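Local coordinates for foldase protein PrsA (Streptococcus pneumoniae, PDB 5TVL) that probably assists the folding of secreted proteins outside the cell after translocation, as a membrane-attached lipoprotein with peptidyl-prolyl cis-trans isomerase activity, at residues V11-E14 with H15-Y18; V176-Q179 with V180-A184; D49-E52 with V53-I57; E80-K83 with A84-R87. All coordinates share one frame; numbering follows the deposited sequence. Where two conformers were deposited one is given.

Interaction 1. Residues V11-E14 with H15-Y18; sequences VITE and HQFY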
loop_
_atom_site.group_PDB
_atom_site.type_symbol
_atom_site.label_atom_id
_atom_site.label_comp_id
_atom_site.label_asym_id
_atom_site.label_seq_id
_atom_site.Cartn_x
_atom_site.Cartn_y
_atom_site.Cartn_z
ATOM N N VAL A 11 19.526 23.583 41.015
ATOM C CA VAL A 11 18.293 22.961 40.490
ATOM C C VAL A 11 18.179 23.104 38.965
ATOM O O VAL A 11 18.786 23.996 38.366
ATOM C CB VAL A 11 17.002 23.553 41.130
ATOM C CG1 VAL A 11 16.791 23.028 42.545
ATOM C CG2 VAL A 11 17.012 25.080 41.113
ATOM N N ILE A 12 17.406 22.203 38.354
ATOM C CA ILE A 12 16.986 22.320 36.954
ATOM C C ILE A 12 15.510 22.699 36.981
ATOM O O ILE A 12 14.685 21.953 37.521
ATOM C CB ILE A 12 17.167 20.999 36.163
ATOM C CG1 ILE A 12 18.632 20.540 36.204
ATOM C CG2 ILE A 12 16.714 21.166 34.710
ATOM C CD1 ILE A 12 18.880 19.159 35.627
ATOM N N THR A 13 15.189 23.857 36.402
ATOM C CA THR A 13 13.811 24.329 36.308
ATOM C C THR A 13 13.147 23.811 35.034
ATOM O O THR A 13 13.819 23.382 34.095
ATOM C CB THR A 13 13.723 25.874 36.328
ATOM O OG1 THR A 13 14.253 26.416 35.111
ATOM C CG2 THR A 13 14.484 26.451 37.516
ATOM N N GLU A 14 11.819 23.872 35.023
ATOM C CA GLU A 14 10.998 23.515 33.859
ATOM C C GLU A 14 11.317 24.358 32.614
ATOM O O GLU A 14 11.324 23.827 31.498
ATOM C CB GLU A 14 9.513 23.658 34.217
ATOM C CG GLU A 14 8.531 23.134 33.182
ATOM C CD GLU A 14 7.104 23.547 33.494
ATOM O OE1 GLU A 14 6.620 23.246 34.611
ATOM O OE2 GLU A 14 6.462 24.179 32.626
ATOM N N HIS A 15 11.566 25.655 32.811
ATOM C CA HIS A 15 11.936 26.556 31.717
ATOM C C HIS A 15 13.308 26.219 31.133
ATOM O O HIS A 15 13.488 26.250 29.915
ATOM C CB HIS A 15 11.916 28.011 32.185
ATOM C CG HIS A 15 12.274 28.993 31.113
ATOM N ND1 HIS A 15 13.560 29.445 30.918
ATOM C CD2 HIS A 15 11.514 29.604 30.173
ATOM C CE1 HIS A 15 13.577 30.296 29.905
ATOM N NE2 HIS A 15 12.348 30.410 29.437
ATOM N N GLN A 16 14.265 25.902 32.005
ATOM C CA GLN A 16 15.603 25.454 31.580
ATOM C C GLN A 16 15.572 24.128 30.811
ATOM O O GLN A 16 16.293 23.965 29.826
ATOM C CB GLN A 16 16.524 25.298 32.789
ATOM C CG GLN A 16 16.991 26.611 33.395
ATOM C CD GLN A 16 17.769 26.412 34.684
ATOM O OE1 GLN A 16 17.431 25.554 35.503
ATOM N NE2 GLN A 16 18.815 27.206 34.871
ATOM N N PHE A 17 14.752 23.190 31.279
ATOM C CA PHE A 17 14.517 21.933 30.559
ATOM C C PHE A 17 13.826 22.165 29.216
ATOM O O PHE A 17 14.224 21.576 28.209
ATOM C CB PHE A 17 13.699 20.945 31.397
ATOM C CG PHE A 17 13.186 19.776 30.609
ATOM C CD1 PHE A 17 14.073 18.852 30.074
ATOM C CD2 PHE A 17 11.823 19.609 30.376
ATOM C CE1 PHE A 17 13.612 17.772 29.333
ATOM C CE2 PHE A 17 11.356 18.525 29.639
ATOM C CZ PHE A 17 12.250 17.607 29.116
ATOM N N TYR A 18 12.791 23.008 29.209
ATOM C CA TYR A 18 12.152 23.415 27.955
ATOM C C TYR A 18 13.179 23.992 26.968
ATOM O O TYR A 18 13.231 23.575 25.806
ATOM C CB TYR A 18 11.016 24.430 28.165
ATOM C CG TYR A 18 10.668 25.132 26.868
ATOM C CD1 TYR A 18 10.085 24.427 25.810
ATOM C CD2 TYR A 18 10.990 26.476 26.663
ATOM C CE1 TYR A 18 9.797 25.053 24.603
ATOM C CE2 TYR A 18 10.703 27.108 25.460
ATOM C CZ TYR A 18 10.110 26.392 24.436
ATOM O OH TYR A 18 9.830 27.009 23.248
#

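Interaction 2. Residues V176-Q179 with V180-A184; sequences VPEQ and VKKAA. With SO4 (sulfate ion), chain L.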
loop_
_atom_site.group_PDB
_atom_site.type_symbol
_atom_site.label_atom_id
_atom_site.label_comp_id
_atom_site.label_asym_id
_atom_site.label_seq_id
_atom_site.Cartn_x
_atom_site.Cartn_y
_atom_site.Cartn_z
ATOM N N VAL A 176 -8.790 -11.557 -1.727
ATOM C CA VAL A 176 -8.217 -12.529 -2.671
ATOM C C VAL A 176 -6.966 -11.917 -3.326
ATOM O O VAL A 176 -6.962 -10.717 -3.620
ATOM C CB VAL A 176 -9.247 -12.900 -3.768
ATOM C CG1 VAL A 176 -8.763 -14.084 -4.597
ATOM C CG2 VAL A 176 -10.613 -13.198 -3.152
ATOM N N PRO A 177 -5.903 -12.722 -3.566
ATOM C CA PRO A 177 -4.705 -12.146 -4.208
ATOM C C PRO A 177 -4.925 -11.695 -5.660
ATOM O O PRO A 177 -5.798 -12.227 -6.352
ATOM C CB PRO A 177 -3.676 -13.289 -4.155
ATOM C CG PRO A 177 -4.222 -14.294 -3.203
ATOM C CD PRO A 177 -5.708 -14.147 -3.234
ATOM N N GLU A 178 -4.119 -10.732 -6.107
ATOM C CA GLU A 178 -4.269 -10.114 -7.432
ATOM C C GLU A 178 -4.210 -11.131 -8.569
ATOM O O GLU A 178 -5.065 -11.125 -9.453
ATOM C CB GLU A 178 -3.200 -9.028 -7.633
ATOM C CG GLU A 178 -3.222 -8.303 -8.979
ATOM C CD GLU A 178 -4.554 -7.638 -9.295
ATOM O OE1 GLU A 178 -5.282 -7.245 -8.356
ATOM O OE2 GLU A 178 -4.870 -7.498 -10.495
ATOM N N GLN A 179 -3.199 -11.995 -8.532
ATOM C CA GLN A 179 -3.027 -13.050 -9.544
ATOM C C GLN A 179 -4.107 -14.145 -9.513
ATOM O O GLN A 179 -4.337 -14.811 -10.529
ATOM C CB GLN A 179 -1.630 -13.691 -9.467
ATOM C CG GLN A 179 -1.262 -14.348 -8.135
ATOM C CD GLN A 179 -0.433 -13.439 -7.238
ATOM O OE1 GLN A 179 -0.807 -12.293 -6.999
ATOM N NE2 GLN A 179 0.694 -13.942 -6.740
ATOM N N VAL A 180 -4.756 -14.336 -8.361
ATOM C CA VAL A 180 -5.897 -15.257 -8.258
ATOM C C VAL A 180 -7.143 -14.636 -8.897
ATOM O O VAL A 180 -7.914 -15.334 -9.567
ATOM C CB VAL A 180 -6.187 -15.666 -6.793
ATOM C CG1 VAL A 180 -7.396 -16.597 -6.713
ATOM C CG2 VAL A 180 -4.968 -16.342 -6.174
ATOM N N LYS A 181 -7.337 -13.333 -8.675
ATOM C CA LYS A 181 -8.456 -12.590 -9.268
ATOM C C LYS A 181 -8.349 -12.514 -10.788
ATOM O O LYS A 181 -9.307 -12.831 -11.497
ATOM C CB LYS A 181 -8.537 -11.169 -8.697
ATOM C CG LYS A 181 -8.947 -11.106 -7.232
ATOM C CD LYS A 181 -9.232 -9.683 -6.774
ATOM C CE LYS A 181 -7.999 -8.804 -6.881
ATOM N NZ LYS A 181 -8.125 -7.551 -6.098
ATOM N N LYS A 182 -7.183 -12.096 -11.280
ATOM C CA LYS A 182 -6.966 -11.964 -12.723
ATOM C C LYS A 182 -7.094 -13.301 -13.445
ATOM O O LYS A 182 -7.659 -13.358 -14.541
ATOM C CB LYS A 182 -5.606 -11.322 -13.024
ATOM C CG LYS A 182 -5.527 -9.836 -12.692
ATOM C CD LYS A 182 -6.240 -8.986 -13.735
ATOM C CE LYS A 182 -6.184 -7.502 -13.402
ATOM N NZ LYS A 182 -4.798 -6.954 -13.392
ATOM N N ALA A 183 -6.588 -14.367 -12.824
ATOM C CA ALA A 183 -6.738 -15.728 -13.362
ATOM C C ALA A 183 -8.201 -16.164 -13.443
ATOM O O ALA A 183 -8.600 -16.799 -14.413
ATOM C CB ALA A 183 -5.945 -16.726 -12.531
ATOM N N ALA A 184 -8.984 -15.820 -12.421
ATOM C CA ALA A 184 -10.411 -16.155 -12.371
ATOM C C ALA A 184 -11.240 -15.418 -13.433
ATOM O O ALA A 184 -12.119 -16.020 -14.062
ATOM C CB ALA A 184 -10.968 -15.876 -10.979
HETATM S S SO4 L . -1.707 -8.442 -16.637
HETATM O O1 SO4 L . -2.285 -7.784 -15.444
HETATM O O2 SO4 L . -0.742 -9.483 -16.213
HETATM O O3 SO4 L . -2.788 -9.069 -17.429
HETATM O O4 SO4 L . -1.019 -7.429 -17.467
#

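Interaction 3. Residues D49-E52 with V53-I57; sequences DDKE and VDDTI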
loop_
_atom_site.group_PDB
_atom_site.type_symbol
_atom_site.label_atom_id
_atom_site.label_comp_id
_atom_site.label_asym_id
_atom_site.label_seq_id
_atom_site.Cartn_x
_atom_site.Cartn_y
_atom_site.Cartn_z
ATOM N N ASP A 49 -18.169 10.902 17.470
ATOM C CA ASP A 49 -18.732 10.328 18.688
ATOM C C ASP A 49 -17.620 9.669 19.510
ATOM O O ASP A 49 -16.682 9.098 18.946
ATOM C CB ASP A 49 -19.803 9.292 18.310
ATOM C CG ASP A 49 -20.650 8.840 19.493
ATOM O OD1 ASP A 49 -20.775 9.586 20.490
ATOM O OD2 ASP A 49 -21.202 7.722 19.418
ATOM N N ASP A 50 -17.729 9.746 20.835
ATOM C CA ASP A 50 -16.743 9.125 21.738
ATOM C C ASP A 50 -16.816 7.593 21.812
ATOM O O ASP A 50 -15.868 6.966 22.277
ATOM C CB ASP A 50 -16.858 9.711 23.154
ATOM C CG ASP A 50 -16.340 11.131 23.237
ATOM O OD1 ASP A 50 -15.133 11.342 22.985
ATOM O OD2 ASP A 50 -17.138 12.035 23.558
ATOM N N LYS A 51 -17.927 7.002 21.371
ATOM C CA LYS A 51 -18.097 5.542 21.369
ATOM C C LYS A 51 -17.093 4.827 20.458
ATOM O O LYS A 51 -16.535 3.803 20.842
ATOM C CB LYS A 51 -19.533 5.166 20.968
ATOM C CG LYS A 51 -19.868 3.687 21.125
ATOM C CD LYS A 51 -21.370 3.444 21.057
ATOM C CE LYS A 51 -21.703 1.960 21.079
ATOM N NZ LYS A 51 -21.298 1.297 22.350
ATOM N N GLU A 52 -16.875 5.370 19.261
ATOM C CA GLU A 52 -15.922 4.793 18.295
ATOM C C GLU A 52 -14.467 4.863 18.781
ATOM O O GLU A 52 -13.672 3.959 18.516
ATOM C CB GLU A 52 -16.049 5.488 16.936
ATOM C CG GLU A 52 -17.371 5.227 16.231
ATOM C CD GLU A 52 -17.590 6.142 15.042
ATOM O OE1 GLU A 52 -17.702 7.369 15.249
ATOM O OE2 GLU A 52 -17.659 5.634 13.905
ATOM N N VAL A 53 -14.132 5.938 19.492
ATOM C CA VAL A 53 -12.806 6.098 20.094
ATOM C C VAL A 53 -12.627 5.091 21.235
ATOM O O VAL A 53 -11.558 4.496 21.371
ATOM C CB VAL A 53 -12.570 7.547 20.592
ATOM C CG1 VAL A 53 -11.240 7.669 21.335
ATOM C CG2 VAL A 53 -12.620 8.527 19.419
ATOM N N ASP A 54 -13.676 4.908 22.039
ATOM C CA ASP A 54 -13.685 3.900 23.109
ATOM C C ASP A 54 -13.589 2.466 22.573
ATOM O O ASP A 54 -13.041 1.601 23.253
ATOM C CB ASP A 54 -14.944 4.031 23.990
ATOM C CG ASP A 54 -14.978 5.328 24.812
ATOM O OD1 ASP A 54 -13.911 5.850 25.201
ATOM O OD2 ASP A 54 -16.096 5.822 25.081
ATOM N N ASP A 55 -14.134 2.217 21.377
ATOM C CA ASP A 55 -14.035 0.900 20.718
ATOM C C ASP A 55 -12.605 0.590 20.278
ATOM O O ASP A 55 -12.110 -0.520 20.483
ATOM C CB ASP A 55 -14.961 0.811 19.489
ATOM C CG ASP A 55 -16.449 0.830 19.847
ATOM O OD1 ASP A 55 -16.802 0.802 21.048
ATOM O OD2 ASP A 55 -17.272 0.878 18.906
ATOM N N THR A 56 -11.960 1.578 19.662
ATOM C CA THR A 56 -10.589 1.446 19.170
ATOM C C THR A 56 -9.599 1.180 20.303
ATOM O O THR A 56 -8.780 0.270 20.205
ATOM C CB THR A 56 -10.158 2.718 18.409
ATOM O OG1 THR A 56 -11.127 3.010 17.393
ATOM C CG2 THR A 56 -8.775 2.550 17.767
ATOM N N ILE A 57 -9.687 1.967 21.371
ATOM C CA ILE A 57 -8.782 1.827 22.516
ATOM C C ILE A 57 -9.077 0.560 23.334
ATOM O O ILE A 57 -8.173 0.008 23.968
ATOM C CB ILE A 57 -8.788 3.099 23.408
ATOM C CG1 ILE A 57 -7.495 3.203 24.227
ATOM C CG2 ILE A 57 -10.019 3.154 24.308
ATOM C CD1 ILE A 57 -7.198 4.608 24.705
#

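Interaction 4. Residues E80-K83 with A84-R87; sequences ETRK and AQIR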
loop_
_atom_site.group_PDB
_atom_site.type_symbol
_atom_site.label_atom_id
_atom_site.label_comp_id
_atom_site.label_asym_id
_atom_site.label_seq_id
_atom_site.Cartn_x
_atom_site.Cartn_y
_atom_site.Cartn_z
ATOM N N GLU A 80 -4.566 8.299 28.592
ATOM C CA GLU A 80 -5.328 9.516 28.272
ATOM C C GLU A 80 -4.941 10.123 26.919
ATOM O O GLU A 80 -5.795 10.335 26.062
ATOM C CB GLU A 80 -5.135 10.556 29.389
ATOM C CG GLU A 80 -6.006 11.805 29.283
ATOM C CD GLU A 80 -5.844 12.751 30.467
ATOM O OE1 GLU A 80 -5.752 12.275 31.622
ATOM O OE2 GLU A 80 -5.819 13.982 30.246
ATOM N N THR A 81 -3.654 10.397 26.740
ATOM C CA THR A 81 -3.151 11.046 25.523
ATOM C C THR A 81 -3.071 10.106 24.300
ATOM O O THR A 81 -2.955 10.579 23.166
ATOM C CB THR A 81 -1.794 11.747 25.777
ATOM O OG1 THR A 81 -1.536 12.689 24.728
ATOM C CG2 THR A 81 -0.654 10.761 25.853
ATOM N N ARG A 82 -3.116 8.790 24.532
ATOM C CA ARG A 82 -3.323 7.823 23.449
ATOM C C ARG A 82 -4.761 7.910 22.935
ATOM O O ARG A 82 -4.991 7.950 21.729
ATOM C CB ARG A 82 -3.013 6.384 23.898
ATOM C CG ARG A 82 -3.280 5.301 22.849
ATOM C CD ARG A 82 -2.668 5.625 21.483
ATOM N NE ARG A 82 -2.995 4.639 20.452
ATOM C CZ ARG A 82 -2.984 4.869 19.135
ATOM N NH1 ARG A 82 -2.660 6.065 18.630
ATOM N NH2 ARG A 82 -3.302 3.883 18.299
ATOM N N LYS A 83 -5.717 7.923 23.864
ATOM C CA LYS A 83 -7.137 8.116 23.547
ATOM C C LYS A 83 -7.349 9.421 22.767
ATOM O O LYS A 83 -8.165 9.465 21.852
ATOM C CB LYS A 83 -7.976 8.110 24.833
ATOM C CG LYS A 83 -9.476 8.009 24.630
ATOM C CD LYS A 83 -10.221 8.036 25.961
ATOM C CE LYS A 83 -11.675 8.456 25.779
ATOM N NZ LYS A 83 -12.422 8.531 27.065
ATOM N N ALA A 84 -6.593 10.461 23.120
ATOM C CA ALA A 84 -6.598 11.734 22.387
ATOM C C ALA A 84 -5.964 11.627 20.994
ATOM O O ALA A 84 -6.437 12.260 20.046
ATOM C CB ALA A 84 -5.895 12.809 23.198
ATOM N N GLN A 85 -4.886 10.847 20.881
ATOM C CA GLN A 85 -4.224 10.588 19.593
ATOM C C GLN A 85 -5.118 9.831 18.608
ATOM O O GLN A 85 -5.156 10.170 17.425
ATOM C CB GLN A 85 -2.929 9.802 19.808
ATOM C CG GLN A 85 -2.057 9.656 18.570
ATOM C CD GLN A 85 -0.703 9.052 18.889
ATOM O OE1 GLN A 85 -0.598 8.132 19.707
ATOM N NE2 GLN A 85 0.345 9.567 18.248
ATOM N N ILE A 86 -5.816 8.807 19.101
ATOM C CA ILE A 86 -6.764 8.026 18.294
ATOM C C ILE A 86 -7.876 8.936 17.765
ATOM O O ILE A 86 -8.220 8.880 16.585
ATOM C CB ILE A 86 -7.391 6.859 19.096
ATOM C CG1 ILE A 86 -6.323 5.816 19.456
ATOM C CG2 ILE A 86 -8.512 6.186 18.301
ATOM C CD1 ILE A 86 -6.727 4.883 20.582
ATOM N N ARG A 87 -8.431 9.757 18.654
ATOM C CA ARG A 87 -9.427 10.772 18.295
ATOM C C ARG A 87 -8.933 11.712 17.182
ATOM O O ARG A 87 -9.657 11.963 16.220
ATOM C CB ARG A 87 -9.827 11.577 19.538
ATOM C CG ARG A 87 -10.885 12.631 19.292
ATOM C CD ARG A 87 -11.468 13.161 20.586
ATOM N NE ARG A 87 -12.527 14.133 20.316
ATOM C CZ ARG A 87 -13.776 13.837 19.948
ATOM N NH1 ARG A 87 -14.183 12.573 19.803
ATOM N NH2 ARG A 87 -14.639 14.826 19.727
#

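Interaction 1. Residues V11-E14 with H15-Y18
Thr13 and Gln16 meet where the extended backbone of strand 10-13 turns into helix 14-21, their CA atoms 5.2 Å apart across the first turn. Thr13 is the N-cap, and with Gln16 it forms a capping box, in which each side chain takes up the backbone N-H of the other residue. The helical bonds start at once, Phe17 N donating to Thr13 O at 3.0 Å and Tyr18 N to Glu14 O at 2.8 Å.

Thr13 is well chosen: its branched CB suits a strand, while its hydroxyl sits close to the main chain. OG1 lies between the backbone N and the carbonyl carbon (chi1 70°), and there it accepts from Gln16 N at 3.1 Å. Gln16 returns the favour with a longer arm. Its CG stands beside its own backbone N (chi1 -73°) and the rest of the chain is extended, carrying the amide back over the turn. OE1 takes the N-H of Thr13 on a lone pair, in the amide plane, at 3.0 Å and almost straight (173°). Glutamine fills this place with a neutral acceptor.

Glu14 has an extended chain, and its OE2 bonds ND1 of His15 of the second subunit. Tyr18 OH reaches Asp262 of its own chain. The Phe17 side chain packs on Leu4 of strand 3-7, and its ring meets Phe265 of the second subunit edge-to-face, so this small junction also takes part in the contact with that subunit. From the last part of the strand, Ile12 CG2 approaches Phe17 CB at 4.5 Å.

Interaction 2. Residues V176-Q179 with V180-A184
Glu178 shares its carboxylate between two lysines of the following turn, lying at about a right angle to Lys181 and slanting against Lys182. Its CG is anti to the backbone N and the chain then bends at chi2 (57°), which turns the carboxylate forward along the helix, toward the next turn. Lys182 NZ meets Glu178 OE2 nearly head-on to the carboxylate C-O bond, in a salt bridge of 2.9 Å. The other oxygen, Glu178 OE1, makes a long ion pair with Lys181 NZ, at 3.6 Å; that ammonium is held chiefly by the carbonyls of Ser171 and Ser173. Lys182 NZ also makes a weak bond of 3.3 Å to O1 of a sulfate, probably brought in by the crystallisation liquor.

Helix 178-186 belongs to the PpiC-type isomerase domain and packs against its four-stranded antiparallel sheet. Pro177 occupies the N-cap, where its lack of an N-H costs the helix nothing, and its carbonyl oxygen accepts from Lys181 N at 3.0 Å. Val180 faces the sheet, touching Ile196, Tyr209 and Val211. It crosses Val176 at about a right angle, CG1 to CG1 3.6 Å, while its CG2 rests on Pro177 CG at 3.7 Å. The aliphatic part of Lys181 runs past Val176, CG to CB 3.9 Å, and also touches Phe169. Gln179 NE2 bonds the carbonyl of Thr197, and Ala183, small enough for a close fit, packs on Ile196.

Interaction 3. Residues D49-E52 with V53-I57
Thr56 points its hydroxyl back at Glu52 because OG1 lies beside its own backbone N, opposite the carbonyl carbon (chi1 -53°). That torsion brings OG1 within 2.9 Å of Glu52 O, to which it donates; Thr56 N donates to the same oxygen at 3.1 Å. The two donors come from opposite faces of the carbonyl plane, so one acceptor is gripped twice by one residue. Threonine suits the place, since its hydroxyl also bonds Lys90 NZ of helix 79-102.

Asp54 and Asp55 have nearly the same first torsion (chi1 -67° and -68°), and their carboxylates fold back over the preceding turn, toward Asp50 O and Lys51 O. Both partners there are acceptors, so the bonds to these carbonyls come from the backbone: Asp54 N to Asp50 O at 3.0 Å and Asp55 N to Lys51 O at 2.9 Å. Lys51, extended up to its last torsion, leaves NZ 4.7 Å from Asp55 OD1, not in contact, though a weak attraction is possible. Weak, long ion pairs join Asp50 with Arg87 and Asp54 with Lys83.

Val53 is the buried member, its apolar side chain facing Lys83 across the helix pair, with Ile57 one turn on. The acids gathered here belong to the N-terminal end of helix 50-64, consistent with a favourable helix dipole, while the Thr56 hydroxyl bonded to the carbonyl four residues back is a common intrahelical arrangement of serine and threonine.

Interaction 4. Residues E80-K83 with A84-R87
Arg82 NH1 donates to Gln85 OE1 at 3.1 Å, a bent bond with an N-H...O angle of 138°. Arg82 can make it because its CG is anti to the backbone N and the chain then bends at chi2 (49°), sweeping the guanidinium forward over the next turn of helix 79-102. The guanidinium and amide planes stand nearly perpendicular, 85° apart. NH1 lies above the amide plane rather than on a lone pair of OE1, and OE1 is in turn tilted out of the guanidinium plane. The stronger partner of the arginine is Glu60 of helix 50-64, which takes NH2 in a salt bridge.

The helix backbone is held by Ile86 N to Arg82 O at 2.9 Å, Gln85 N to Thr81 O at 3.0 Å and Arg87 N to Lys83 O at 3.2 Å. Arg87 makes a salt bridge with Glu41.

One face of the Arg82 guanidinium is covered by Ile86, whose CG1 lies over its centre, 3.5 Å from CZ. CD1 of the same isoleucine comes to 3.7 Å from NE, and the two side chains cross at about a right angle. Ile86, buried, continues onto Thr56 and Glu60, while Lys83 packs on Ile57. Tyr68 and Leu72 of helix 68-74 also touch Arg82.

An arginine is apt here because its edge and its face do different work: N-H groups are spent on Gln85 and Glu60, while the flat face accepts an aliphatic neighbour, so the charge can probably remain beside a buried isoleucine, and the guanidinium's rotation is probably restricted by these partners.

How the interactions relate
Along the chain the order is interaction 1, interaction 3, interaction 4, interaction 2. Interactions 3 and 4 are direct neighbours, centres about 10 Å apart, because helices 50-64 and 79-102 pack side by side. Interaction 1 sits where the N-terminal strand pair runs into helix 14-21, its centre about 27 Å from that of interaction 4, and faces the second subunit. Interaction 2 lies in the PpiC-type domain, about 60 Å from interaction 1 between centres and on the opposite side of the chain's centre. The helical N-terminal part and the isomerase domain are thus separate bodies of an elongated molecule.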